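Local coordinates for protein intimin (PDB 6TQD) that probably acts as an outer-membrane adhesin of attaching and effacing Escherichia coli, its Ig-like passenger domains holding the adhesive end away from the cell surface, at residues D4-H12 with Q25-G33; S149-L159 with L176-S187. All blocks are in the same frame, centred on the assembly; numbering follows the deposited sequence. Where two conformers were deposited one is given.

Contact 1: D4-H12 with Q25-G33; sequences DILSLNIPH and QLIVKSKYG. With NA (sodium ion), chain I.
An antiparallel edge pairing of a beta-sandwich joins Leu6-Asn9 to Ile27-Ser30, with axes 4.8 Å apart and N-to-C directions 176° from each other. Ser7 with Lys29 and Asn9 with Ile27 are hydrogen-bonded pairs, each joined in both directions, and Lys31 N extends the ladder to Ile5 O at 2.9 Å. Leu6, Leu8, Val28 and Ser30 share the face turned to the second sheet. There Leu8 CD1 slants across Val28 CG2 at 3.8 Å; CG stands opposite the backbone N (chi1 173°), which sets the branch beside the carbonyl carbon and lets CD1 lean over the neighbouring strand. Beyond the ladder, Ile10 and Leu26 point the same way and lie side by side, Ile10 CG1 being 3.8 Å from Leu26 CD2. The opposite face is more polar: Ser7 OG rests 3.4 Å from Lys29 CB, and one water links Ser7 OG, Asn9 OD1 and Ile27 O. Pro11 CG leans on Ile27 CD1 at 3.8 Å, while the extended Gln25 brings OE1 to the edge of the His12 ring, 3.3 Å from CD2, amide and ring planes 36° apart. Two waters bridge the backbones of His12 and Gln25 where the strands part. Ile10 O binds a sodium ion at 2.4 Å, alongside four waters. At the other end, Ile5 CG2 meets Tyr32 CE2 obliquely. Leu8 and Ile10 pack on strand 90-101, Val28 and Leu26 on strand 34-40, and Ile5, Leu6, Ser30 and Tyr32 all touch Asp85 of strand 76-85.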
loop_
_atom_site.group_PDB
_atom_site.type_symbol
_atom_site.label_atom_id
_atom_site.label_comp_id
_atom_site.label_asym_id
_atom_site.label_seq_id
_atom_site.Cartn_x
_atom_site.Cartn_y
_atom_site.Cartn_z
ATOM N N ASP A 4 -35.009 6.320 -8.129
ATOM C CA ASP A 4 -35.763 7.317 -8.883
ATOM C C ASP A 4 -35.962 8.600 -8.074
ATOM O O ASP A 4 -35.960 9.700 -8.628
ATOM C CB ASP A 4 -37.120 6.756 -9.304
ATOM C CG ASP A 4 -37.982 7.788 -10.000
ATOM O OD1 ASP A 4 -37.793 8.001 -11.217
ATOM O OD2 ASP A 4 -38.841 8.394 -9.324
ATOM N N ILE A 5 -36.135 8.463 -6.764
ATOM C CA ILE A 5 -36.218 9.640 -5.906
ATOM C C ILE A 5 -34.835 10.112 -5.471
ATOM O O ILE A 5 -34.547 11.314 -5.495
ATOM C CB ILE A 5 -37.155 9.386 -4.707
ATOM C CG1 ILE A 5 -38.611 9.332 -5.187
ATOM C CG2 ILE A 5 -36.967 10.463 -3.635
ATOM C CD1 ILE A 5 -39.611 8.959 -4.116
ATOM N N LEU A 6 -33.939 9.196 -5.090
ATOM C CA LEU A 6 -32.644 9.610 -4.548
ATOM C C LEU A 6 -31.653 8.469 -4.683
ATOM O O LEU A 6 -31.914 7.372 -4.178
ATOM C CB LEU A 6 -32.801 9.991 -3.075
ATOM C CG LEU A 6 -31.546 10.478 -2.366
ATOM C CD1 LEU A 6 -30.942 11.655 -3.107
ATOM C CD2 LEU A 6 -31.871 10.832 -0.921
ATOM N N SER A 7 -30.531 8.725 -5.344
ATOM C CA SER A 7 -29.472 7.731 -5.473
ATOM C C SER A 7 -28.116 8.379 -5.222
ATOM O O SER A 7 -27.913 9.575 -5.473
ATOM C CB SER A 7 -29.464 7.073 -6.861
ATOM O OG SER A 7 -29.070 7.984 -7.868
ATOM N N LEU A 8 -27.195 7.579 -4.681
ATOM C CA LEU A 8 -25.803 7.956 -4.464
ATOM C C LEU A 8 -24.911 6.849 -5.010
ATOM O O LEU A 8 -25.110 5.672 -4.694
ATOM C CB LEU A 8 -25.542 8.123 -2.969
ATOM C CG LEU A 8 -24.094 8.368 -2.543
ATOM C CD1 LEU A 8 -23.559 9.680 -3.097
ATOM C CD2 LEU A 8 -23.988 8.346 -1.011
ATOM N N ASN A 9 -23.936 7.220 -5.828
ATOM C CA ASN A 9 -22.921 6.296 -6.308
ATOM C C ASN A 9 -21.549 6.909 -6.082
ATOM O O ASN A 9 -21.378 8.125 -6.200
ATOM C CB ASN A 9 -23.110 5.961 -7.794
ATOM C CG ASN A 9 -24.321 5.045 -8.044
ATOM O OD1 ASN A 9 -25.471 5.491 -8.034
ATOM N ND2 ASN A 9 -24.064 3.758 -8.278
ATOM N N ILE A 10 -20.591 6.056 -5.735
ATOM C CA ILE A 10 -19.203 6.447 -5.526
ATOM C C ILE A 10 -18.360 5.666 -6.518
ATOM O O ILE A 10 -18.023 4.510 -6.283
ATOM C CB ILE A 10 -18.763 6.198 -4.070
ATOM C CG1 ILE A 10 -19.732 6.914 -3.116
ATOM C CG2 ILE A 10 -17.314 6.664 -3.872
ATOM C CD1 ILE A 10 -19.369 6.825 -1.647
ATOM N N PRO A 11 -18.043 6.263 -7.675
ATOM C CA PRO A 11 -17.477 5.476 -8.782
ATOM C C PRO A 11 -16.062 5.001 -8.541
ATOM O O PRO A 11 -15.651 4.023 -9.171
ATOM C CB PRO A 11 -17.518 6.449 -9.968
ATOM C CG PRO A 11 -17.524 7.801 -9.342
ATOM C CD PRO A 11 -18.303 7.659 -8.070
ATOM N N HIS A 12 -15.300 5.675 -7.694
ATOM C CA HIS A 12 -13.886 5.379 -7.554
ATOM C C HIS A 12 -13.517 5.247 -6.087
ATOM O O HIS A 12 -13.853 6.113 -5.278
ATOM C CB HIS A 12 -13.047 6.509 -8.171
ATOM C CG HIS A 12 -13.370 6.788 -9.606
ATOM N ND1 HIS A 12 -13.115 5.887 -10.615
ATOM C CD2 HIS A 12 -13.944 7.862 -10.197
ATOM C CE1 HIS A 12 -13.507 6.396 -11.768
ATOM N NE2 HIS A 12 -14.018 7.593 -11.543
ATOM N N GLN A 25 -15.097 11.770 -5.121
ATOM C CA GLN A 25 -16.097 12.024 -6.151
ATOM C C GLN A 25 -17.387 11.291 -5.804
ATOM O O GLN A 25 -17.395 10.055 -5.691
ATOM C CB GLN A 25 -15.601 11.633 -7.539
ATOM C CG GLN A 25 -16.580 12.003 -8.638
ATOM C CD GLN A 25 -16.108 11.604 -10.020
ATOM O OE1 GLN A 25 -15.054 10.991 -10.178
ATOM N NE2 GLN A 25 -16.888 11.959 -11.034
ATOM N N LEU A 26 -18.461 12.058 -5.617
ATOM C CA LEU A 26 -19.798 11.537 -5.376
ATOM C C LEU A 26 -20.675 11.862 -6.575
ATOM O O LEU A 26 -20.570 12.952 -7.159
ATOM C CB LEU A 26 -20.407 12.202 -4.136
ATOM C CG LEU A 26 -19.623 12.099 -2.821
ATOM C CD1 LEU A 26 -20.383 12.829 -1.708
ATOM C CD2 LEU A 26 -19.353 10.667 -2.444
ATOM N N ILE A 27 -21.557 10.932 -6.940
ATOM C CA ILE A 27 -22.519 11.148 -8.021
ATOM C C ILE A 27 -23.913 10.980 -7.427
ATOM O O ILE A 27 -24.331 9.859 -7.110
ATOM C CB ILE A 27 -22.290 10.197 -9.201
ATOM C CG1 ILE A 27 -20.895 10.416 -9.799
ATOM C CG2 ILE A 27 -23.347 10.416 -10.273
ATOM C CD1 ILE A 27 -20.529 9.458 -10.915
ATOM N N VAL A 28 -24.636 12.092 -7.295
ATOM C CA VAL A 28 -25.943 12.142 -6.668
ATOM C C VAL A 28 -26.992 12.426 -7.728
ATOM O O VAL A 28 -26.799 13.290 -8.593
ATOM C CB VAL A 28 -25.988 13.245 -5.592
ATOM C CG1 VAL A 28 -27.415 13.483 -5.113
ATOM C CG2 VAL A 28 -25.072 12.900 -4.431
ATOM N N LYS A 29 -28.110 11.717 -7.647
ATOM C CA LYS A 29 -29.310 12.049 -8.409
ATOM C C LYS A 29 -30.437 12.189 -7.402
ATOM O O LYS A 29 -30.698 11.260 -6.638
ATOM C CB LYS A 29 -29.658 10.967 -9.430
ATOM C CG LYS A 29 -28.622 10.761 -10.526
ATOM C CD LYS A 29 -28.379 12.026 -11.332
ATOM C CE LYS A 29 -27.620 11.725 -12.620
ATOM N NZ LYS A 29 -26.374 10.931 -12.387
ATOM N N SER A 30 -31.089 13.352 -7.397
ATOM C CA SER A 30 -32.094 13.668 -6.384
ATOM C C SER A 30 -33.262 14.400 -7.028
ATOM O O SER A 30 -33.090 15.495 -7.566
ATOM C CB SER A 30 -31.493 14.540 -5.289
ATOM O OG SER A 30 -32.479 14.966 -4.371
ATOM N N LYS A 31 -34.444 13.790 -6.970
ATOM C CA LYS A 31 -35.645 14.447 -7.487
ATOM C C LYS A 31 -35.980 15.711 -6.702
ATOM O O LYS A 31 -36.431 16.709 -7.285
ATOM C CB LYS A 31 -36.814 13.464 -7.465
ATOM C CG LYS A 31 -38.136 14.039 -7.968
ATOM C CD LYS A 31 -39.242 12.988 -7.913
ATOM C CE LYS A 31 -40.597 13.583 -8.288
ATOM N NZ LYS A 31 -41.704 12.596 -8.129
ATOM N N TYR A 32 -35.817 15.680 -5.377
ATOM C CA TYR A 32 -36.254 16.771 -4.516
ATOM C C TYR A 32 -35.131 17.713 -4.094
ATOM O O TYR A 32 -35.413 18.748 -3.476
ATOM C CB TYR A 32 -36.971 16.227 -3.270
ATOM C CG TYR A 32 -38.162 15.380 -3.615
ATOM C CD1 TYR A 32 -39.207 15.903 -4.380
ATOM C CD2 TYR A 32 -38.271 14.074 -3.171
ATOM C CE1 TYR A 32 -40.294 15.128 -4.712
ATOM C CE2 TYR A 32 -39.365 13.289 -3.497
ATOM C CZ TYR A 32 -40.380 13.830 -4.264
ATOM O OH TYR A 32 -41.479 13.057 -4.590
ATOM N N GLY A 33 -33.884 17.415 -4.434
ATOM C CA GLY A 33 -32.776 18.271 -4.089
ATOM C C GLY A 33 -31.929 17.716 -2.958
ATOM O O GLY A 33 -32.441 17.373 -1.892
HETATM NA NA NA I . -17.465 2.222 -5.761
HETATM O O HOH W 1 -41.151 10.155 -8.480
HETATM O O HOH W 2 -34.673 13.389 -3.690
HETATM O O HOH W 3 -26.338 8.112 -8.193
HETATM O O HOH W 4 -15.491 1.898 -7.134
HETATM O O HOH W 5 -15.574 8.285 -6.462
HETATM O O HOH W 6 -13.848 8.997 -4.747
HETATM O O HOH W 7 -16.460 -0.240 -5.584
HETATM O O HOH W 8 -16.633 3.057 -3.864
HETATM O O HOH W 9 -19.306 2.170 -3.912
#

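Contact 2: S149-L159 with L176-S187; sequences SFNIVSGTAVL and LKSDKPGQVVVS
Strands 149-154 and 182-187 run antiparallel, 144° between their directions, with a classic beta bulge where Val153 and Ser154 both face Val185; beyond the loop at 155-157, Val158 pairs with Lys177. Val185 O takes the N-H of Val153 at 2.8 Å and, weakly, that of Ser154, while Val185 N returns a bond to Ser154 O. At the bulge Val153 CG2 reaches Ser187 CB at 3.6 Å, and Ser154 OG lies against CB and CG2 of Val185. Further back, Asn151 and Ser187 form a doubly hydrogen-bonded pair, and a water ties Ser187 OG to Asn151 OD1 and Ser149 O.

Leu176 CD1 is the hub of the apolar side: it touches Ala157 CB at 3.6 Å, Leu159 CD2 at 3.7 Å and Ile152 CD1 at 3.8 Å. With chi1 at -175° the branch swings away from its own amide nitrogen, and chi2 of 76° then turns CD1 toward the opposing segment. Leu159 and Val186 run alongside one another, head to tail, with CD2 of the leucine 3.9 Å from CG1 of the valine, and Val184 CG1 lies beside Ile152 CG2 and Ala157 CB.

Ser178 OG ties the two connecting loops together, donating a hydrogen bond to Thr156 O at 2.6 Å and accepting one from Lys180 N at 3.1 Å, which makes Ser178-Lys180 an ST turn. Thr156 O also accepts from a water that donates to Lys180 O. The extended Lys180 chain lies crosswise over Thr156, CD against CB.

Leu176 and Val186 continue onto Tyr132, and Phe150 and Leu159 onto Val174. Connections from 147-154 to 158-159 and from 171-177 to 182-189 that each pass from one sheet to the other are characteristic of the beta-sandwich of this bacterial Ig-like domain.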
loop_
_atom_site.group_PDB
_atom_site.type_symbol
_atom_site.label_atom_id
_atom_site.label_comp_id
_atom_site.label_asym_id
_atom_site.label_seq_id
_atom_site.Cartn_x
_atom_site.Cartn_y
_atom_site.Cartn_z
ATOM N N SER A 149 13.621 -8.492 -9.832
ATOM C CA SER A 149 15.059 -8.494 -10.065
ATOM C C SER A 149 15.784 -8.234 -8.755
ATOM O O SER A 149 15.424 -7.308 -8.021
ATOM C CB SER A 149 15.434 -7.400 -11.068
ATOM O OG SER A 149 14.955 -7.716 -12.361
ATOM N N PHE A 150 16.809 -9.045 -8.473
ATOM C CA PHE A 150 17.581 -8.955 -7.242
ATOM C C PHE A 150 19.019 -8.546 -7.543
ATOM O O PHE A 150 19.617 -9.010 -8.518
ATOM C CB PHE A 150 17.614 -10.290 -6.490
ATOM C CG PHE A 150 16.250 -10.841 -6.184
ATOM C CD1 PHE A 150 15.819 -12.010 -6.791
ATOM C CD2 PHE A 150 15.415 -10.214 -5.278
ATOM C CE1 PHE A 150 14.579 -12.524 -6.507
ATOM C CE2 PHE A 150 14.165 -10.720 -4.999
ATOM C CZ PHE A 150 13.749 -11.889 -5.614
ATOM N N ASN A 151 19.573 -7.680 -6.700
ATOM C CA ASN A 151 20.921 -7.174 -6.914
ATOM C C ASN A 151 21.576 -6.841 -5.582
ATOM O O ASN A 151 20.918 -6.361 -4.661
ATOM C CB ASN A 151 20.896 -5.918 -7.796
ATOM C CG ASN A 151 20.502 -6.220 -9.226
ATOM O OD1 ASN A 151 19.351 -6.018 -9.623
ATOM N ND2 ASN A 151 21.451 -6.719 -10.007
ATOM N N ILE A 152 22.881 -7.095 -5.491
ATOM C CA ILE A 152 23.661 -6.729 -4.315
ATOM C C ILE A 152 24.098 -5.274 -4.487
ATOM O O ILE A 152 24.841 -4.946 -5.418
ATOM C CB ILE A 152 24.859 -7.669 -4.104
ATOM C CG1 ILE A 152 24.349 -9.069 -3.780
ATOM C CG2 ILE A 152 25.731 -7.142 -2.963
ATOM C CD1 ILE A 152 25.413 -10.150 -3.754
ATOM N N VAL A 153 23.615 -4.401 -3.602
ATOM C CA VAL A 153 23.919 -2.978 -3.680
ATOM C C VAL A 153 25.300 -2.683 -3.119
ATOM O O VAL A 153 26.042 -1.848 -3.657
ATOM C CB VAL A 153 22.831 -2.175 -2.940
ATOM C CG1 VAL A 153 23.169 -0.697 -2.945
ATOM C CG2 VAL A 153 21.467 -2.438 -3.547
ATOM N N SER A 154 25.655 -3.330 -2.015
ATOM C CA SER A 154 26.944 -3.087 -1.387
ATOM C C SER A 154 27.331 -4.325 -0.603
ATOM O O SER A 154 26.468 -5.055 -0.099
ATOM C CB SER A 154 26.891 -1.886 -0.436
ATOM O OG SER A 154 25.913 -2.072 0.573
ATOM N N GLY A 155 28.629 -4.534 -0.480
ATOM C CA GLY A 155 29.173 -5.691 0.206
ATOM C C GLY A 155 29.539 -6.811 -0.752
ATOM O O GLY A 155 29.276 -6.761 -1.956
ATOM N N THR A 156 30.162 -7.850 -0.186
ATOM C CA THR A 156 30.690 -8.981 -0.940
ATOM C C THR A 156 29.895 -10.225 -0.567
ATOM O O THR A 156 29.973 -10.698 0.576
ATOM C CB THR A 156 32.168 -9.184 -0.613
ATOM O OG1 THR A 156 32.906 -7.990 -0.916
ATOM C CG2 THR A 156 32.734 -10.363 -1.401
ATOM N N ALA A 157 29.169 -10.776 -1.532
ATOM C CA ALA A 157 28.310 -11.934 -1.306
ATOM C C ALA A 157 27.888 -12.482 -2.664
ATOM O O ALA A 157 28.286 -11.969 -3.713
ATOM C CB ALA A 157 27.108 -11.566 -0.431
ATOM N N VAL A 158 27.060 -13.527 -2.637
ATOM C CA VAL A 158 26.597 -14.196 -3.850
ATOM C C VAL A 158 25.106 -14.482 -3.717
ATOM O O VAL A 158 24.672 -15.094 -2.731
ATOM C CB VAL A 158 27.362 -15.515 -4.096
ATOM C CG1 VAL A 158 26.904 -16.156 -5.393
ATOM C CG2 VAL A 158 28.872 -15.282 -4.100
ATOM N N LEU A 159 24.329 -14.057 -4.712
ATOM C CA LEU A 159 22.900 -14.329 -4.776
ATOM C C LEU A 159 22.652 -15.635 -5.517
ATOM O O LEU A 159 23.365 -15.972 -6.468
ATOM C CB LEU A 159 22.174 -13.196 -5.505
ATOM C CG LEU A 159 22.005 -11.885 -4.737
ATOM C CD1 LEU A 159 21.532 -10.796 -5.673
ATOM C CD2 LEU A 159 21.027 -12.031 -3.582
ATOM N N LEU A 176 21.171 -15.612 -0.153
ATOM C CA LEU A 176 22.425 -14.872 -0.117
ATOM C C LEU A 176 23.410 -15.622 0.771
ATOM O O LEU A 176 23.046 -16.054 1.864
ATOM C CB LEU A 176 22.174 -13.479 0.469
ATOM C CG LEU A 176 23.369 -12.539 0.464
ATOM C CD1 LEU A 176 23.598 -11.996 -0.942
ATOM C CD2 LEU A 176 23.178 -11.414 1.472
ATOM N N LYS A 177 24.647 -15.765 0.300
ATOM C CA LYS A 177 25.724 -16.402 1.062
ATOM C C LYS A 177 26.985 -15.570 0.887
ATOM O O LYS A 177 27.124 -14.822 -0.085
ATOM C CB LYS A 177 26.004 -17.831 0.571
ATOM C CG LYS A 177 24.805 -18.766 0.637
ATOM C CD LYS A 177 25.085 -20.086 -0.065
ATOM C CE LYS A 177 23.859 -20.987 -0.048
ATOM N NZ LYS A 177 24.106 -22.282 -0.741
ATOM N N SER A 178 27.923 -15.708 1.821
ATOM C CA SER A 178 29.173 -14.961 1.704
ATOM C C SER A 178 30.294 -15.673 2.443
ATOM O O SER A 178 30.065 -16.279 3.492
ATOM C CB SER A 178 29.042 -13.539 2.260
ATOM O OG SER A 178 30.253 -12.824 2.091
ATOM N N ASP A 179 31.501 -15.580 1.877
ATOM C CA ASP A 179 32.738 -16.055 2.484
ATOM C C ASP A 179 33.509 -14.960 3.214
ATOM O O ASP A 179 34.609 -15.221 3.709
ATOM C CB ASP A 179 33.659 -16.624 1.394
ATOM C CG ASP A 179 33.173 -17.945 0.845
ATOM O OD1 ASP A 179 33.151 -18.938 1.606
ATOM O OD2 ASP A 179 32.812 -17.994 -0.351
ATOM N N LYS A 180 32.982 -13.744 3.280
ATOM C CA LYS A 180 33.706 -12.610 3.836
ATOM C C LYS A 180 32.868 -11.978 4.937
ATOM O O LYS A 180 31.652 -11.778 4.750
ATOM C CB LYS A 180 33.966 -11.582 2.720
ATOM C CG LYS A 180 34.639 -10.302 3.194
ATOM C CD LYS A 180 34.920 -9.362 2.028
ATOM C CE LYS A 180 35.498 -8.037 2.500
ATOM N NZ LYS A 180 35.733 -7.099 1.366
ATOM N N PRO A 181 33.455 -11.650 6.087
ATOM C CA PRO A 181 32.696 -10.909 7.103
ATOM C C PRO A 181 32.426 -9.486 6.641
ATOM O O PRO A 181 33.263 -8.861 5.990
ATOM C CB PRO A 181 33.628 -10.924 8.321
ATOM C CG PRO A 181 34.983 -11.043 7.739
ATOM C CD PRO A 181 34.830 -11.939 6.539
ATOM N N GLY A 182 31.260 -8.979 6.999
ATOM C CA GLY A 182 30.890 -7.620 6.654
ATOM C C GLY A 182 29.397 -7.503 6.420
ATOM O O GLY A 182 28.649 -8.480 6.461
ATOM N N GLN A 183 28.978 -6.268 6.155
ATOM C CA GLN A 183 27.578 -5.961 5.909
ATOM C C GLN A 183 27.258 -6.072 4.422
ATOM O O GLN A 183 28.089 -5.774 3.565
ATOM C CB GLN A 183 27.268 -4.540 6.382
ATOM C CG GLN A 183 27.200 -4.382 7.895
ATOM C CD GLN A 183 26.715 -3.003 8.313
ATOM O OE1 GLN A 183 26.311 -2.194 7.477
ATOM N NE2 GLN A 183 26.762 -2.727 9.611
ATOM N N VAL A 184 26.030 -6.502 4.123
ATOM C CA VAL A 184 25.569 -6.653 2.748
ATOM C C VAL A 184 24.167 -6.071 2.644
ATOM O O VAL A 184 23.320 -6.329 3.504
ATOM C CB VAL A 184 25.550 -8.136 2.322
ATOM C CG1 VAL A 184 25.190 -8.268 0.851
ATOM C CG2 VAL A 184 26.888 -8.812 2.612
ATOM N N VAL A 185 23.920 -5.287 1.594
ATOM C CA VAL A 185 22.596 -4.766 1.278
ATOM C C VAL A 185 22.171 -5.356 -0.056
ATOM O O VAL A 185 22.901 -5.253 -1.046
ATOM C CB VAL A 185 22.584 -3.228 1.218
ATOM C CG1 VAL A 185 21.219 -2.726 0.753
ATOM C CG2 VAL A 185 22.922 -2.623 2.569
ATOM N N VAL A 186 20.991 -5.977 -0.075
ATOM C CA VAL A 186 20.402 -6.537 -1.281
ATOM C C VAL A 186 19.155 -5.730 -1.611
ATOM O O VAL A 186 18.478 -5.224 -0.713
ATOM C CB VAL A 186 20.027 -8.019 -1.081
ATOM C CG1 VAL A 186 19.501 -8.605 -2.364
ATOM C CG2 VAL A 186 21.236 -8.810 -0.577
ATOM N N SER A 187 18.858 -5.604 -2.910
ATOM C CA SER A 187 17.690 -4.861 -3.367
ATOM C C SER A 187 16.817 -5.730 -4.261
ATOM O O SER A 187 17.266 -6.720 -4.850
ATOM C CB SER A 187 18.111 -3.616 -4.157
ATOM O OG SER A 187 18.645 -3.989 -5.414
HETATM O O HOH W 10 17.026 -4.963 -7.547
HETATM O O HOH W 11 26.733 -2.908 3.139
HETATM O O HOH W 12 30.035 -10.030 3.586
HETATM O O HOH W 13 30.307 -7.439 2.795
#

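In the fold
From the N terminus, contact 1 comes first: residues 4-12 and 25-33 close a short loop that contains strand 14-17, so the chain visits the second sheet of the first sandwich before returning beside its opening strand. Contact 2 opens only after contact 1 has closed, and its loop, from 149-159 to 176-187, includes strand 163-165. The two are therefore in series and neither encloses nor crosses the other. Their centres lie about 56 Å apart on opposite sides of the chain's centre, nearest atoms about 30 Å apart. Contact 1 secures an edge strand of the N-terminal sandwich, whereas contact 2 ties together both sheets of the bacterial Ig-like domain, within an elongated two-domain chain.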